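Local coordinates for outer surface protein (Bacillus cereus ATCC 14579, PDB 1X7F) that is of uncharacterised function but probably hydrolyses 6-phospho-N-acetylmuramic acid glycosides in the recycling of cell-wall sugars, at residues S323-N335 with G362-Y374. Residues are numbered along the deposited sequence; the frame is centred on the assembly and turned at random.
Sequences SVLQERGQVVIGN and GTIAEEELFLLDY
Antiparallel pairing of strand 330-334 with the end of strand 358-364, preceded by a type II turn that docks on the 3-10 segment following the partner strand, joins G329 and V331 to G362 and I364 in the mixed sheet of the C-terminal domain, beside the eight-stranded parallel barrel. It illustrates how the end of a strand pair can pass into helical packing. V331 and G362 form the hydrogen-bonded pair, V331 N giving to G362 O at 2.8 Å and G362 N returning to V331 O at 3.2 Å. The neighbouring pair, Q330 with T363, is non-hydrogen-bonded, and beyond it I364 N reaches G329 O at 2.7 Å in a nearly straight bond (171°). V331 CG2 meets I364 CD1 at 3.7 Å, their side chains crossing at about a right angle.

The turn from E327 to Q330, with G329 at a positive phi (102°), places G329 against the 3-10 segment 366-374. There L369 CD2 presses on G329 CA at 3.5 Å, tighter than usual for carbons. R328, its CG anti to the backbone N (chi1 -173°) and its chain extended to NE, carries the guanidinium past L372, whose CD1 lies over one face, offset toward the rim, while NH2 also bonds L349 O. At the far end NH1 makes a salt bridge with D373 OD1 at 2.9 Å, approaching from above the carboxylate plane, and a water links R328 NH2 to that same OD1.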
loop_
_atom_site.group_PDB
_atom_site.type_symbol
_atom_site.label_atom_id
_atom_site.label_comp_id
_atom_site.label_asym_id
_atom_site.label_seq_id
_atom_site.Cartn_x
_atom_site.Cartn_y
_atom_site.Cartn_z
ATOM N N SER A 323 -5.552 -34.774 11.082
ATOM C CA SER A 323 -5.759 -33.456 11.646
ATOM C C SER A 323 -4.614 -33.061 12.575
ATOM O O SER A 323 -4.067 -33.890 13.312
ATOM C CB SER A 323 -7.099 -33.398 12.385
ATOM O OG SER A 323 -8.185 -33.279 11.469
ATOM N N VAL A 324 -4.240 -31.790 12.507
ATOM C CA VAL A 324 -3.135 -31.257 13.300
ATOM C C VAL A 324 -3.629 -30.081 14.150
ATOM O O VAL A 324 -4.706 -29.498 13.883
ATOM C CB VAL A 324 -1.911 -30.816 12.407
ATOM C CG1 VAL A 324 -1.285 -32.014 11.683
ATOM C CG2 VAL A 324 -2.295 -29.716 11.404
ATOM N N LEU A 325 -2.847 -29.763 15.179
ATOM C CA LEU A 325 -3.051 -28.578 16.002
ATOM C C LEU A 325 -3.401 -27.393 15.121
ATOM O O LEU A 325 -2.723 -27.128 14.135
ATOM C CB LEU A 325 -1.776 -28.268 16.807
ATOM C CG LEU A 325 -1.798 -27.124 17.831
ATOM C CD1 LEU A 325 -2.690 -27.515 19.032
ATOM C CD2 LEU A 325 -0.361 -26.761 18.299
ATOM N N GLN A 326 -4.460 -26.677 15.475
ATOM C CA GLN A 326 -4.877 -25.529 14.678
ATOM C C GLN A 326 -4.083 -24.324 15.116
ATOM O O GLN A 326 -4.019 -24.029 16.308
ATOM C CB GLN A 326 -6.377 -25.277 14.809
ATOM C CG GLN A 326 -7.228 -26.474 14.458
ATOM C CD GLN A 326 -8.691 -26.200 14.689
ATOM O OE1 GLN A 326 -9.295 -25.375 13.987
ATOM N NE2 GLN A 326 -9.274 -26.888 15.664
ATOM N N GLU A 327 -3.448 -23.658 14.153
ATOM C CA GLU A 327 -2.538 -22.560 14.436
ATOM C C GLU A 327 -2.812 -21.402 13.497
ATOM O O GLU A 327 -3.250 -21.621 12.376
ATOM C CB GLU A 327 -1.083 -23.027 14.309
ATOM C CG GLU A 327 -0.750 -24.213 15.213
ATOM C CD GLU A 327 0.735 -24.505 15.272
ATOM O OE1 GLU A 327 1.160 -25.509 14.663
ATOM O OE2 GLU A 327 1.478 -23.725 15.922
ATOM N N ARG A 328 -2.570 -20.177 13.974
ATOM C CA ARG A 328 -2.743 -18.945 13.191
ATOM C C ARG A 328 -2.176 -19.063 11.767
ATOM O O ARG A 328 -1.004 -19.408 11.588
ATOM C CB ARG A 328 -2.084 -17.752 13.922
ATOM C CG ARG A 328 -2.355 -16.370 13.272
ATOM C CD ARG A 328 -1.855 -15.149 14.134
ATOM N NE ARG A 328 -2.094 -13.875 13.433
ATOM C CZ ARG A 328 -3.233 -13.165 13.482
ATOM N NH1 ARG A 328 -3.348 -12.034 12.789
ATOM N NH2 ARG A 328 -4.262 -13.582 14.205
ATOM N N GLY A 329 -3.024 -18.779 10.775
ATOM C CA GLY A 329 -2.619 -18.734 9.376
ATOM C C GLY A 329 -3.023 -19.962 8.585
ATOM O O GLY A 329 -2.897 -19.979 7.353
ATOM N N GLN A 330 -3.491 -21.001 9.282
ATOM C CA GLN A 330 -3.895 -22.227 8.600
ATOM C C GLN A 330 -5.207 -21.999 7.897
ATOM O O GLN A 330 -6.116 -21.371 8.447
ATOM C CB GLN A 330 -4.015 -23.411 9.567
ATOM C CG GLN A 330 -2.688 -24.018 9.958
ATOM C CD GLN A 330 -2.820 -25.039 11.082
ATOM O OE1 GLN A 330 -1.821 -25.579 11.556
ATOM N NE2 GLN A 330 -4.043 -25.300 11.509
ATOM N N VAL A 331 -5.287 -22.488 6.663
ATOM C CA VAL A 331 -6.560 -22.585 5.965
ATOM C C VAL A 331 -7.067 -24.004 6.214
ATOM O O VAL A 331 -6.368 -24.974 5.927
ATOM C CB VAL A 331 -6.419 -22.287 4.456
ATOM C CG1 VAL A 331 -7.765 -22.396 3.764
ATOM C CG2 VAL A 331 -5.804 -20.903 4.251
ATOM N N VAL A 332 -8.254 -24.106 6.814
ATOM C CA VAL A 332 -8.847 -25.397 7.138
ATOM C C VAL A 332 -10.252 -25.442 6.548
ATOM O O VAL A 332 -10.839 -24.394 6.232
ATOM C CB VAL A 332 -8.837 -25.742 8.686
ATOM C CG1 VAL A 332 -7.410 -25.656 9.281
ATOM C CG2 VAL A 332 -9.819 -24.871 9.480
ATOM N N ILE A 333 -10.759 -26.656 6.396
ATOM C CA ILE A 333 -12.099 -26.873 5.910
ATOM C C ILE A 333 -12.760 -27.967 6.736
ATOM O O ILE A 333 -12.113 -28.941 7.146
ATOM C CB ILE A 333 -12.099 -27.213 4.396
ATOM C CG1 ILE A 333 -13.507 -27.018 3.812
ATOM C CG2 ILE A 333 -11.544 -28.626 4.143
ATOM C CD1 ILE A 333 -13.545 -26.774 2.332
ATOM N N GLY A 334 -14.045 -27.770 6.999
ATOM C CA GLY A 334 -14.878 -28.786 7.610
ATOM C C GLY A 334 -15.013 -29.958 6.660
ATOM O O GLY A 334 -15.341 -29.792 5.490
ATOM N N ASN A 335 -14.732 -31.145 7.183
ATOM C CA ASN A 335 -14.739 -32.371 6.408
ATOM C C ASN A 335 -16.052 -33.151 6.572
ATOM O O ASN A 335 -16.972 -32.658 7.228
ATOM C CB ASN A 335 -13.479 -33.200 6.730
ATOM C CG ASN A 335 -13.433 -33.719 8.173
ATOM O OD1 ASN A 335 -12.364 -33.757 8.780
ATOM N ND2 ASN A 335 -14.564 -34.157 8.702
ATOM N N GLY A 362 -4.033 -25.556 3.758
ATOM C CA GLY A 362 -2.831 -24.803 3.484
ATOM C C GLY A 362 -2.526 -23.806 4.575
ATOM O O GLY A 362 -3.101 -23.859 5.663
ATOM N N THR A 363 -1.581 -22.909 4.296
ATOM C CA THR A 363 -1.212 -21.869 5.245
ATOM C C THR A 363 -1.024 -20.558 4.499
ATOM O O THR A 363 -0.489 -20.538 3.390
ATOM C CB THR A 363 0.105 -22.183 5.996
ATOM O OG1 THR A 363 1.135 -22.527 5.056
ATOM C CG2 THR A 363 -0.012 -23.396 6.924
ATOM N N ILE A 364 -1.476 -19.471 5.115
ATOM C CA ILE A 364 -1.165 -18.137 4.630
ATOM C C ILE A 364 0.328 -17.896 4.857
ATOM O O ILE A 364 0.866 -18.265 5.899
ATOM C CB ILE A 364 -2.016 -17.069 5.380
ATOM C CG1 ILE A 364 -3.533 -17.337 5.239
ATOM C CG2 ILE A 364 -1.585 -15.616 4.982
ATOM C CD1 ILE A 364 -4.023 -17.649 3.817
ATOM N N ALA A 365 0.984 -17.289 3.873
ATOM C CA ALA A 365 2.399 -16.967 3.947
ATOM C C ALA A 365 2.703 -16.254 5.266
ATOM O O ALA A 365 1.954 -15.364 5.683
ATOM C CB ALA A 365 2.822 -16.105 2.735
ATOM N N GLU A 366 3.795 -16.665 5.908
ATOM C CA GLU A 366 4.158 -16.216 7.254
ATOM C C GLU A 366 4.310 -14.692 7.349
ATOM O O GLU A 366 3.897 -14.097 8.338
ATOM C CB GLU A 366 5.461 -16.907 7.701
ATOM C CG GLU A 366 5.745 -16.841 9.202
ATOM C CD GLU A 366 7.188 -17.231 9.558
ATOM O OE1 GLU A 366 7.607 -17.009 10.726
ATOM O OE2 GLU A 366 7.922 -17.743 8.666
ATOM N N GLU A 367 4.905 -14.079 6.328
ATOM C CA GLU A 367 5.093 -12.629 6.300
ATOM C C GLU A 367 3.764 -11.866 6.222
ATOM O O GLU A 367 3.706 -10.685 6.546
ATOM C CB GLU A 367 6.042 -12.219 5.163
ATOM C CG GLU A 367 5.536 -12.515 3.756
ATOM C CD GLU A 367 5.814 -13.928 3.277
ATOM O OE1 GLU A 367 6.214 -14.797 4.084
ATOM O OE2 GLU A 367 5.614 -14.171 2.070
ATOM N N GLU A 368 2.703 -12.559 5.815
ATOM C CA GLU A 368 1.380 -11.929 5.613
ATOM C C GLU A 368 0.360 -12.193 6.725
ATOM O O GLU A 368 -0.790 -11.782 6.610
ATOM C CB GLU A 368 0.766 -12.343 4.261
ATOM C CG GLU A 368 1.485 -11.786 3.026
ATOM C CD GLU A 368 0.708 -11.988 1.731
ATOM O OE1 GLU A 368 -0.480 -12.396 1.777
ATOM O OE2 GLU A 368 1.284 -11.745 0.642
ATOM N N LEU A 369 0.768 -12.858 7.802
ATOM C CA LEU A 369 -0.189 -13.221 8.848
ATOM C C LEU A 369 -0.808 -11.987 9.504
ATOM O O LEU A 369 -1.976 -12.007 9.875
ATOM C CB LEU A 369 0.436 -14.150 9.919
ATOM C CG LEU A 369 0.912 -15.549 9.498
ATOM C CD1 LEU A 369 1.381 -16.336 10.702
ATOM C CD2 LEU A 369 -0.149 -16.338 8.739
ATOM N N PHE A 370 -0.026 -10.920 9.660
ATOM C CA PHE A 370 -0.557 -9.693 10.255
ATOM C C PHE A 370 -1.734 -9.123 9.417
ATOM O O PHE A 370 -2.576 -8.392 9.932
ATOM C CB PHE A 370 0.560 -8.658 10.415
ATOM C CG PHE A 370 0.963 -8.010 9.130
ATOM C CD1 PHE A 370 0.398 -6.796 8.747
ATOM C CD2 PHE A 370 1.891 -8.619 8.283
ATOM C CE1 PHE A 370 0.755 -6.202 7.553
ATOM C CE2 PHE A 370 2.246 -8.024 7.093
ATOM C CZ PHE A 370 1.684 -6.815 6.721
ATOM N N LEU A 371 -1.780 -9.467 8.134
ATOM C CA LEU A 371 -2.822 -8.987 7.238
ATOM C C LEU A 371 -4.213 -9.521 7.592
ATOM O O LEU A 371 -5.211 -8.878 7.292
ATOM C CB LEU A 371 -2.472 -9.285 5.779
ATOM C CG LEU A 371 -1.424 -8.394 5.107
ATOM C CD1 LEU A 371 -1.200 -8.846 3.670
ATOM C CD2 LEU A 371 -1.772 -6.885 5.166
ATOM N N LEU A 372 -4.258 -10.667 8.270
ATOM C CA LEU A 372 -5.496 -11.234 8.819
ATOM C C LEU A 372 -6.315 -10.284 9.713
ATOM O O LEU A 372 -7.547 -10.410 9.788
ATOM C CB LEU A 372 -5.194 -12.527 9.580
ATOM C CG LEU A 372 -4.590 -13.637 8.721
ATOM C CD1 LEU A 372 -4.142 -14.831 9.586
ATOM C CD2 LEU A 372 -5.595 -14.052 7.636
ATOM N N ASP A 373 -5.639 -9.338 10.365
ATOM C CA ASP A 373 -6.290 -8.350 11.208
ATOM C C ASP A 373 -7.152 -7.360 10.411
ATOM O O ASP A 373 -8.003 -6.679 10.981
ATOM C CB ASP A 373 -5.240 -7.572 12.015
ATOM C CG ASP A 373 -4.469 -8.453 13.008
ATOM O OD1 ASP A 373 -4.862 -9.618 13.266
ATOM O OD2 ASP A 373 -3.438 -8.040 13.582
ATOM N N TYR A 374 -6.918 -7.268 9.104
ATOM C CA TYR A 374 -7.723 -6.416 8.230
ATOM C C TYR A 374 -8.963 -7.120 7.657
ATOM O O TYR A 374 -9.792 -6.482 6.999
ATOM C CB TYR A 374 -6.841 -5.768 7.141
ATOM C CG TYR A 374 -5.768 -4.939 7.787
ATOM C CD1 TYR A 374 -4.529 -5.500 8.096
ATOM C CD2 TYR A 374 -6.021 -3.628 8.184
ATOM C CE1 TYR A 374 -3.553 -4.763 8.747
ATOM C CE2 TYR A 374 -5.044 -2.881 8.835
ATOM C CZ TYR A 374 -3.816 -3.465 9.112
ATOM O OH TYR A 374 -2.841 -2.760 9.751
HETATM O O HOH W 1 -6.463 -11.837 14.518
#